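Local coordinates for protein 6-phosphogluconolactonase (PDB 3NWP) that probably hydrolyses 6-phosphogluconolactone to 6-phosphogluconate, the lactonase step of the pentose phosphate pathway, at residues 75-89 with 102-115. Sequence-based numbering, arbitrary orientation.
Sequences WVEADADASNERLVR and FRGLKNMFSTAEAG
In this Rossmann-like 6-phosphogluconolactonase fold, the loop and helix that follow strand 66-74 pack against the connection from strand 101-102, parallel to 66-74 in the sheet, into helix 112-122. Trp75 lies between Lys106 and the start of that helix. With CG anti to the backbone N (chi1 -154°), the indole swings across to residues 105-115, and its NE1 donates to Phe109 O at 2.8 Å; the oxygen sits in the ring plane, while the nitrogen stands above the carbonyl plane. Lys106 CE rides over one face, 3.5 Å from the centroid of the five-membered ring, and NZ adds an off-centre cation-pi contact. On the opposite face lie Thr111 C and Ala112 N, with Ala112 CA 3.8 Å from the centroid of the six-membered ring. Asn107 OD1 meets the ring edge near CZ2 and CH2. This amide is held by an Asx turn, OD1 accepting from Phe109 N, and by ND2 donating to Gly115 O.

Bends at chi2 and chi4 bring Lys106 NZ round to Asn107 O, a 2.8 Å bond, and two waters link the ammonium to Glu77 OE2, each with one weak leg. Two further waters tie Glu85 OE1 to the Lys106 backbone, one to N and the other to O. At the far end Phe102, which also touches Leu93 and Ile68, meets helix 84-91. Val88 CG1 packs on its CE1 at 3.8 Å and Glu85 CG on its CE2. The Arg89 guanidinium stands nearly perpendicular to the phenyl ring (83°), presenting a face to the ring edge at CD2, and is fixed by a side-on salt bridge in which NE and NH2 both donate to Glu85 OE2, NE at 2.8 Å.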
ATOM      1  N   TRP A  75      -2.823  15.134   0.494  1.00 18.65           N
ATOM      2  CA  TRP A  75      -4.005  15.980   0.223  1.00 19.34           C
ATOM      3  C   TRP A  75      -3.591  17.186  -0.660  1.00 21.71           C
ATOM      4  O   TRP A  75      -3.407  18.357  -0.173  1.00 23.70           O
ATOM      5  CB  TRP A  75      -4.714  16.391   1.528  1.00 20.31           C
ATOM      6  CG  TRP A  75      -6.127  16.656   1.292  1.00 18.96           C
ATOM      7  CD1 TRP A  75      -6.756  17.892   1.127  1.00 20.07           C
ATOM      8  CD2 TRP A  75      -7.138  15.680   1.120  1.00 16.63           C
ATOM      9  NE1 TRP A  75      -8.089  17.703   0.873  1.00 20.39           N
ATOM     10  CE2 TRP A  75      -8.359  16.359   0.860  1.00 18.46           C
ATOM     11  CE3 TRP A  75      -7.136  14.283   1.131  1.00 17.90           C
ATOM     12  CZ2 TRP A  75      -9.537  15.695   0.624  1.00 21.77           C
ATOM     13  CZ3 TRP A  75      -8.302  13.611   0.899  1.00 19.94           C
ATOM     14  CH2 TRP A  75      -9.512  14.315   0.643  1.00 21.17           C
ATOM     15  N   VAL A  76      -3.413  16.880  -1.948  1.00 20.68           N
ATOM     16  CA  VAL A  76      -2.974  17.792  -2.971  1.00 21.08           C
ATOM     17  C   VAL A  76      -3.795  17.407  -4.203  1.00 22.18           C
ATOM     18  O   VAL A  76      -4.407  16.322  -4.236  1.00 21.69           O
ATOM     19  CB  VAL A  76      -1.474  17.670  -3.275  1.00 23.86           C
ATOM     20  CG1 VAL A  76      -0.557  18.030  -2.040  1.00 21.76           C
ATOM     21  CG2 VAL A  76      -1.144  16.260  -3.832  1.00 21.73           C
ATOM     22  N   GLU A  77      -3.852  18.281  -5.218  1.00 23.59           N
ATOM     23  CA  GLU A  77      -4.615  17.951  -6.405  1.00 26.76           C
ATOM     24  C   GLU A  77      -4.098  16.665  -7.039  1.00 22.42           C
ATOM     25  O   GLU A  77      -2.903  16.387  -7.010  1.00 24.00           O
ATOM     26  CB  GLU A  77      -4.531  19.077  -7.449  1.00 28.16           C
ATOM     27  CG  GLU A  77      -5.150  20.405  -7.005  1.00 35.13           C
ATOM     28  CD  GLU A  77      -6.629  20.297  -6.842  1.00 48.17           C
ATOM     29  OE1 GLU A  77      -7.290  19.941  -7.841  1.00 57.56           O
ATOM     30  OE2 GLU A  77      -7.125  20.560  -5.723  1.00 55.51           O
ATOM     31  N   ALA A  78      -4.995  15.945  -7.693  1.00 28.39           N
ATOM     32  CA  ALA A  78      -4.673  14.621  -8.226  1.00 30.11           C
ATOM     33  C   ALA A  78      -3.750  14.665  -9.438  1.00 33.06           C
ATOM     34  O   ALA A  78      -3.235  13.621  -9.847  1.00 35.09           O
ATOM     35  CB  ALA A  78      -5.966  13.843  -8.539  1.00 32.10           C
ATOM     36  N   ASP A  79      -3.525  15.854 -10.011  1.00 29.94           N
ATOM     37  CA  ASP A  79      -2.514  16.065 -11.035  1.00 32.13           C
ATOM     38  C   ASP A  79      -1.245  16.746 -10.521  1.00 32.15           C
ATOM     39  O   ASP A  79      -0.347  17.059 -11.290  1.00 31.01           O
ATOM     40  CB  ASP A  79      -3.128  16.843 -12.221  1.00 34.88           C
ATOM     41  CG  ASP A  79      -3.564  18.243 -11.854  1.00 45.39           C
ATOM     42  OD1 ASP A  79      -3.480  18.662 -10.667  1.00 35.72           O
ATOM     43  OD2 ASP A  79      -4.011  18.944 -12.784  1.00 51.81           O
ATOM     44  N   ALA A  80      -1.106  16.917  -9.204  1.00 29.53           N
ATOM     45  CA  ALA A  80       0.091  17.532  -8.671  1.00 26.73           C
ATOM     46  C   ALA A  80       1.261  16.566  -8.556  1.00 29.08           C
ATOM     47  O   ALA A  80       1.069  15.342  -8.528  1.00 27.28           O
ATOM     48  CB  ALA A  80      -0.187  18.178  -7.290  1.00 30.07           C
ATOM     49  N   ASP A  81       2.467  17.127  -8.478  0.50 28.39           N
ATOM     50  CA  ASP A  81       3.693  16.355  -8.323  0.50 29.60           C
ATOM     51  C   ASP A  81       3.554  15.326  -7.199  0.50 27.51           C
ATOM     52  O   ASP A  81       3.771  14.134  -7.397  0.50 25.45           O
ATOM     53  CB  ASP A  81       4.860  17.293  -7.993  0.50 33.11           C
ATOM     54  CG  ASP A  81       6.186  16.567  -7.875  0.50 36.93           C
ATOM     55  OD1 ASP A  81       6.542  15.817  -8.807  0.50 44.97           O
ATOM     56  OD2 ASP A  81       6.881  16.759  -6.851  0.50 42.07           O
ATOM     57  N   ALA A  82       3.111  15.801  -6.040  1.00 26.84           N
ATOM     58  CA  ALA A  82       3.055  14.972  -4.831  1.00 26.29           C
ATOM     59  C   ALA A  82       1.889  13.974  -4.767  1.00 21.12           C
ATOM     60  O   ALA A  82       1.755  13.277  -3.749  1.00 21.75           O
ATOM     61  CB  ALA A  82       3.063  15.890  -3.573  1.00 28.53           C
ATOM     62  N   SER A  83       1.054  13.875  -5.808  1.00 20.61           N
ATOM     63  CA  SER A  83      -0.108  13.002  -5.770  1.00 18.50           C
ATOM     64  C   SER A  83       0.271  11.546  -6.051  1.00 20.39           C
ATOM     65  O   SER A  83       0.900  11.251  -7.076  1.00 21.35           O
ATOM     66  CB  SER A  83      -1.139  13.432  -6.790  1.00 19.96           C
ATOM     67  OG  SER A  83      -2.240  12.540  -6.789  1.00 20.99           O
ATOM     68  N   ASN A  84      -0.157  10.628  -5.193  1.00 19.05           N
ATOM     69  CA  ASN A  84       0.013   9.185  -5.485  1.00 17.64           C
ATOM     70  C   ASN A  84      -0.921   8.754  -6.615  1.00 18.09           C
ATOM     71  O   ASN A  84      -0.529   7.935  -7.474  1.00 18.10           O
ATOM     72  CB  ASN A  84      -0.274   8.353  -4.237  1.00 18.19           C
ATOM     73  CG  ASN A  84       0.799   8.478  -3.166  1.00 18.83           C
ATOM     74  OD1 ASN A  84       1.956   8.845  -3.445  1.00 21.65           O
ATOM     75  ND2 ASN A  84       0.419   8.192  -1.905  1.00 18.00           N
ATOM     76  N   GLU A  85      -2.114   9.310  -6.659  1.00 17.30           N
ATOM     77  CA  GLU A  85      -3.059   9.018  -7.740  1.00 17.69           C
ATOM     78  C   GLU A  85      -2.397   9.364  -9.082  1.00 18.01           C
ATOM     79  O   GLU A  85      -2.546   8.595 -10.035  1.00 18.53           O
ATOM     80  CB  GLU A  85      -4.352   9.785  -7.546  1.00 18.77           C
ATOM     81  CG  GLU A  85      -5.308   9.740  -8.724  1.00 18.62           C
ATOM     82  CD  GLU A  85      -6.688  10.243  -8.436  1.00 20.79           C
ATOM     83  OE1 GLU A  85      -7.068  10.459  -7.258  1.00 21.99           O
ATOM     84  OE2 GLU A  85      -7.456  10.384  -9.437  1.00 20.79           O
ATOM     85  N   ARG A  86      -1.752  10.508  -9.194  1.00 19.86           N
ATOM     86  CA  ARG A  86      -1.120  10.865 -10.450  1.00 21.31           C
ATOM     87  C   ARG A  86      -0.123   9.792 -10.927  1.00 21.31           C
ATOM     88  O   ARG A  86      -0.131   9.421 -12.108  1.00 21.55           O
ATOM     89  CB  ARG A  86      -0.397  12.174 -10.304  1.00 22.61           C
ATOM     90  CG  ARG A  86       0.388  12.591 -11.570  1.00 25.72           C
ATOM     91  CD  ARG A  86       1.223  13.858 -11.387  1.00 28.15           C
ATOM     92  NE  ARG A  86       2.393  13.694 -10.492  1.00 29.98           N
ATOM     93  CZ  ARG A  86       3.567  13.162 -10.841  1.00 38.20           C
ATOM     94  NH1 ARG A  86       3.757  12.656 -12.053  1.00 40.18           N
ATOM     95  NH2 ARG A  86       4.552  13.103  -9.967  1.00 35.90           N
ATOM     96  N   LEU A  87       0.712   9.299 -10.005  1.00 19.60           N
ATOM     97  CA  LEU A  87       1.683   8.254 -10.350  1.00 21.08           C
ATOM     98  C   LEU A  87       0.995   6.953 -10.783  1.00 18.92           C
ATOM     99  O   LEU A  87       1.412   6.308 -11.766  1.00 19.19           O
ATOM    100  CB  LEU A  87       2.650   7.990  -9.176  1.00 23.54           C
ATOM    101  CG  LEU A  87       3.645   9.072  -8.791  1.00 34.04           C
ATOM    102  CD1 LEU A  87       4.440   8.554  -7.575  1.00 37.63           C
ATOM    103  CD2 LEU A  87       4.578   9.420  -9.928  1.00 34.52           C
ATOM    104  N   VAL A  88      -0.071   6.551 -10.093  1.00 17.10           N
ATOM    105  CA  VAL A  88      -0.807   5.350 -10.406  1.00 17.11           C
ATOM    106  C   VAL A  88      -1.466   5.487 -11.800  1.00 19.80           C
ATOM    107  O   VAL A  88      -1.423   4.560 -12.635  1.00 19.14           O
ATOM    108  CB  VAL A  88      -1.815   4.992  -9.278  1.00 20.36           C
ATOM    109  CG1 VAL A  88      -2.741   3.880  -9.747  1.00 21.67           C
ATOM    110  CG2 VAL A  88      -1.032   4.631  -8.013  1.00 19.29           C
ATOM    111  N   ARG A  89      -2.037   6.648 -12.078  1.00 17.25           N
ATOM    112  CA  ARG A  89      -2.695   6.810 -13.368  1.00 17.90           C
ATOM    113  C   ARG A  89      -1.648   6.826 -14.491  1.00 20.83           C
ATOM    114  O   ARG A  89      -1.932   6.298 -15.589  1.00 24.34           O
ATOM    115  CB  ARG A  89      -3.537   8.084 -13.382  1.00 19.60           C
ATOM    116  CG  ARG A  89      -4.812   8.013 -12.521  1.00 19.97           C
ATOM    117  CD  ARG A  89      -5.685   9.238 -12.699  1.00 23.51           C
ATOM    118  NE  ARG A  89      -6.883   9.195 -11.885  1.00 22.69           N
ATOM    119  CZ  ARG A  89      -7.951   8.456 -12.119  1.00 22.00           C
ATOM    120  NH1 ARG A  89      -8.043   7.666 -13.200  1.00 26.59           N
ATOM    121  NH2 ARG A  89      -8.965   8.527 -11.281  1.00 26.24           N
ATOM    122  N   PHE A 102     -10.323   1.852 -10.917  1.00 19.68           N
ATOM    123  CA  PHE A 102      -9.521   2.584  -9.943  1.00 17.90           C
ATOM    124  C   PHE A 102     -10.369   3.641  -9.221  1.00 20.82           C
ATOM    125  O   PHE A 102     -11.166   4.359  -9.853  1.00 20.55           O
ATOM    126  CB  PHE A 102      -8.342   3.274 -10.621  1.00 18.60           C
ATOM    127  CG  PHE A 102      -7.567   4.165  -9.712  1.00 19.10           C
ATOM    128  CD1 PHE A 102      -6.686   3.641  -8.797  1.00 17.06           C
ATOM    129  CD2 PHE A 102      -7.739   5.535  -9.716  1.00 20.35           C
ATOM    130  CE1 PHE A 102      -5.976   4.448  -7.920  1.00 19.35           C
ATOM    131  CE2 PHE A 102      -7.015   6.356  -8.822  1.00 20.09           C
ATOM    132  CZ  PHE A 102      -6.119   5.827  -7.964  1.00 18.09           C
ATOM    133  N   ARG A 103     -10.190   3.754  -7.905  1.00 18.16           N
ATOM    134  CA  ARG A 103     -10.738   4.863  -7.133  1.00 21.79           C
ATOM    135  C   ARG A 103      -9.660   5.461  -6.272  1.00 21.41           C
ATOM    136  O   ARG A 103      -9.020   4.730  -5.504  1.00 21.09           O
ATOM    137  CB  ARG A 103     -11.860   4.361  -6.234  1.00 25.60           C
ATOM    138  CG  ARG A 103     -12.593   5.518  -5.517  1.00 41.86           C
ATOM    139  CD  ARG A 103     -13.723   6.043  -6.339  1.00 53.53           C
ATOM    140  NE  ARG A 103     -14.845   5.121  -6.258  1.00 62.61           N
ATOM    141  CZ  ARG A 103     -15.993   5.271  -6.905  1.00 73.24           C
ATOM    142  NH1 ARG A 103     -16.184   6.310  -7.717  1.00 75.19           N
ATOM    143  NH2 ARG A 103     -16.952   4.364  -6.744  1.00 77.20           N
ATOM    144  N   GLY A 104      -9.392   6.765  -6.416  1.00 20.85           N
ATOM    145  CA  GLY A 104      -8.436   7.422  -5.563  1.00 19.70           C
ATOM    146  C   GLY A 104      -9.085   7.798  -4.242  1.00 21.07           C
ATOM    147  O   GLY A 104     -10.245   7.458  -3.966  1.00 22.02           O
ATOM    148  N   LEU A 105      -8.305   8.500  -3.440  1.00 19.05           N
ATOM    149  CA  LEU A 105      -8.744   8.976  -2.129  1.00 18.78           C
ATOM    150  C   LEU A 105      -8.999  10.479  -2.093  1.00 20.46           C
ATOM    151  O   LEU A 105      -9.793  10.927  -1.259  1.00 19.68           O
ATOM    152  CB  LEU A 105      -7.744   8.603  -1.065  1.00 17.21           C
ATOM    153  CG  LEU A 105      -7.414   7.112  -0.940  1.00 17.69           C
ATOM    154  CD1 LEU A 105      -6.334   6.796   0.099  1.00 17.11           C
ATOM    155  CD2 LEU A 105      -8.632   6.327  -0.550  1.00 20.79           C
ATOM    156  N   LYS A 106      -8.271  11.275  -2.874  1.00 18.73           N
ATOM    157  CA  LYS A 106      -8.498  12.742  -2.873  1.00 18.04           C
ATOM    158  C   LYS A 106      -9.896  13.053  -3.367  1.00 19.14           C
ATOM    159  O   LYS A 106     -10.399  12.455  -4.339  1.00 21.14           O
ATOM    160  CB  LYS A 106      -7.473  13.445  -3.778  1.00 20.28           C
ATOM    161  CG  LYS A 106      -7.551  14.966  -3.794  1.00 21.78           C
ATOM    162  CD  LYS A 106      -7.159  15.557  -2.456  1.00 20.00           C
ATOM    163  CE  LYS A 106      -7.034  17.094  -2.457  1.00 23.92           C
ATOM    164  NZ  LYS A 106      -8.309  17.829  -2.698  1.00 23.10           N
ATOM    165  N   ASN A 107     -10.545  14.024  -2.708  1.00 19.79           N
ATOM    166  CA  ASN A 107     -11.851  14.549  -3.158  1.00 18.84           C
ATOM    167  C   ASN A 107     -11.857  16.062  -2.960  1.00 20.97           C
ATOM    168  O   ASN A 107     -10.839  16.645  -2.578  1.00 21.50           O
ATOM    169  CB  ASN A 107     -13.022  13.857  -2.443  1.00 19.25           C
ATOM    170  CG  ASN A 107     -12.933  13.987  -0.948  1.00 20.72           C
ATOM    171  OD1 ASN A 107     -12.697  15.101  -0.407  1.00 21.20           O
ATOM    172  ND2 ASN A 107     -13.089  12.839  -0.255  1.00 19.63           N
HETATM  173  N   MSE A 108     -13.008  16.696  -3.269  0.75 23.36           N
HETATM  174  CA  MSE A 108     -13.044  18.155  -3.298  0.75 27.27           C
HETATM  175  C   MSE A 108     -12.910  18.876  -1.957  0.75 25.80           C
HETATM  176  O   MSE A 108     -12.649  20.093  -1.929  0.75 24.70           O
HETATM  177  CB  MSE A 108     -14.273  18.653  -4.075  0.75 29.04           C
HETATM  178  CG  MSE A 108     -14.125  18.472  -5.592  0.75 41.22           C
HETATM  179 SE   MSE A 108     -12.560  19.404  -6.389  0.60 53.91          SE
HETATM  180  CE  MSE A 108     -12.995  21.255  -5.885  0.75 50.47           C
ATOM    181  N   PHE A 109     -13.045  18.151  -0.848  1.00 24.57           N
ATOM    182  CA  PHE A 109     -12.896  18.770   0.470  1.00 22.81           C
ATOM    183  C   PHE A 109     -11.510  19.377   0.626  1.00 24.06           C
ATOM    184  O   PHE A 109     -10.538  18.879   0.043  1.00 22.58           O
ATOM    185  CB  PHE A 109     -13.253  17.806   1.599  1.00 23.54           C
ATOM    186  CG  PHE A 109     -14.723  17.567   1.768  1.00 20.77           C
ATOM    187  CD1 PHE A 109     -15.511  18.470   2.478  1.00 24.02           C
ATOM    188  CD2 PHE A 109     -15.325  16.442   1.265  1.00 21.01           C
ATOM    189  CE1 PHE A 109     -16.869  18.218   2.650  1.00 23.39           C
ATOM    190  CE2 PHE A 109     -16.659  16.168   1.461  1.00 25.48           C
ATOM    191  CZ  PHE A 109     -17.458  17.083   2.148  1.00 25.79           C
ATOM    192  N   SER A 110     -11.418  20.483   1.385  1.00 25.17           N
ATOM    193  CA  SER A 110     -10.198  21.260   1.415  1.00 26.71           C
ATOM    194  C   SER A 110      -9.104  20.668   2.314  1.00 22.45           C
ATOM    195  O   SER A 110      -7.935  21.031   2.172  1.00 24.06           O
ATOM    196  CB  SER A 110     -10.477  22.709   1.833  1.00 31.35           C
ATOM    197  OG  SER A 110     -10.903  22.747   3.174  1.00 35.34           O
ATOM    198  N   THR A 111      -9.495  19.772   3.228  1.00 21.66           N
ATOM    199  CA  THR A 111      -8.544  19.028   4.072  1.00 20.49           C
ATOM    200  C   THR A 111      -8.888  17.555   4.148  1.00 20.09           C
ATOM    201  O   THR A 111     -10.020  17.159   3.950  1.00 20.06           O
ATOM    202  CB  THR A 111      -8.529  19.544   5.520  1.00 23.05           C
ATOM    203  OG1 THR A 111      -9.814  19.329   6.118  1.00 22.93           O
ATOM    204  CG2 THR A 111      -8.162  21.065   5.539  1.00 26.28           C
ATOM    205  N   ALA A 112      -7.886  16.740   4.491  1.00 19.56           N
ATOM    206  CA  ALA A 112      -8.100  15.312   4.638  1.00 18.92           C
ATOM    207  C   ALA A 112      -9.124  15.022   5.727  1.00 16.86           C
ATOM    208  O   ALA A 112      -9.903  14.100   5.612  1.00 17.72           O
ATOM    209  CB  ALA A 112      -6.738  14.609   4.926  1.00 18.25           C
ATOM    210  N   GLU A 113      -9.113  15.809   6.809  1.00 18.79           N
ATOM    211  CA  GLU A 113     -10.080  15.589   7.881  1.00 19.04           C
ATOM    212  C   GLU A 113     -11.473  15.735   7.325  1.00 18.52           C
ATOM    213  O   GLU A 113     -12.349  14.909   7.642  1.00 19.28           O
ATOM    214  CB  GLU A 113      -9.885  16.612   9.006  1.00 19.58           C
ATOM    215  CG  GLU A 113      -8.703  16.373   9.917  1.00 18.43           C
ATOM    216  CD  GLU A 113      -7.354  16.827   9.356  1.00 20.51           C
ATOM    217  OE1 GLU A 113      -7.263  17.392   8.237  1.00 23.14           O
ATOM    218  OE2 GLU A 113      -6.377  16.623  10.118  1.00 23.48           O
ATOM    219  N   ALA A 114     -11.713  16.794   6.565  1.00 20.17           N
ATOM    220  CA  ALA A 114     -13.058  17.014   6.030  1.00 21.84           C
ATOM    221  C   ALA A 114     -13.437  16.020   4.961  1.00 21.53           C
ATOM    222  O   ALA A 114     -14.609  15.700   4.815  1.00 22.17           O
ATOM    223  CB  ALA A 114     -13.204  18.437   5.489  1.00 21.96           C
ATOM    224  N   GLY A 115     -12.451  15.508   4.207  1.00 19.99           N
ATOM    225  CA  GLY A 115     -12.725  14.559   3.124  1.00 20.39           C
ATOM    226  C   GLY A 115     -12.723  13.069   3.476  1.00 17.20           C
ATOM    227  O   GLY A 115     -13.147  12.221   2.678  1.00 19.91           O
TER
HETATM  228  O   HOH W   1      -9.133  17.836  -5.341  1.00 18.36           O
HETATM  229  O   HOH W   2      -5.926  20.226  -2.960  1.00 36.46           O
HETATM  230  O   HOH W   3      -6.220  10.107  -4.686  1.00 12.00           O
HETATM  231  O   HOH W   4      -9.487  11.197  -6.578  1.00 26.25           O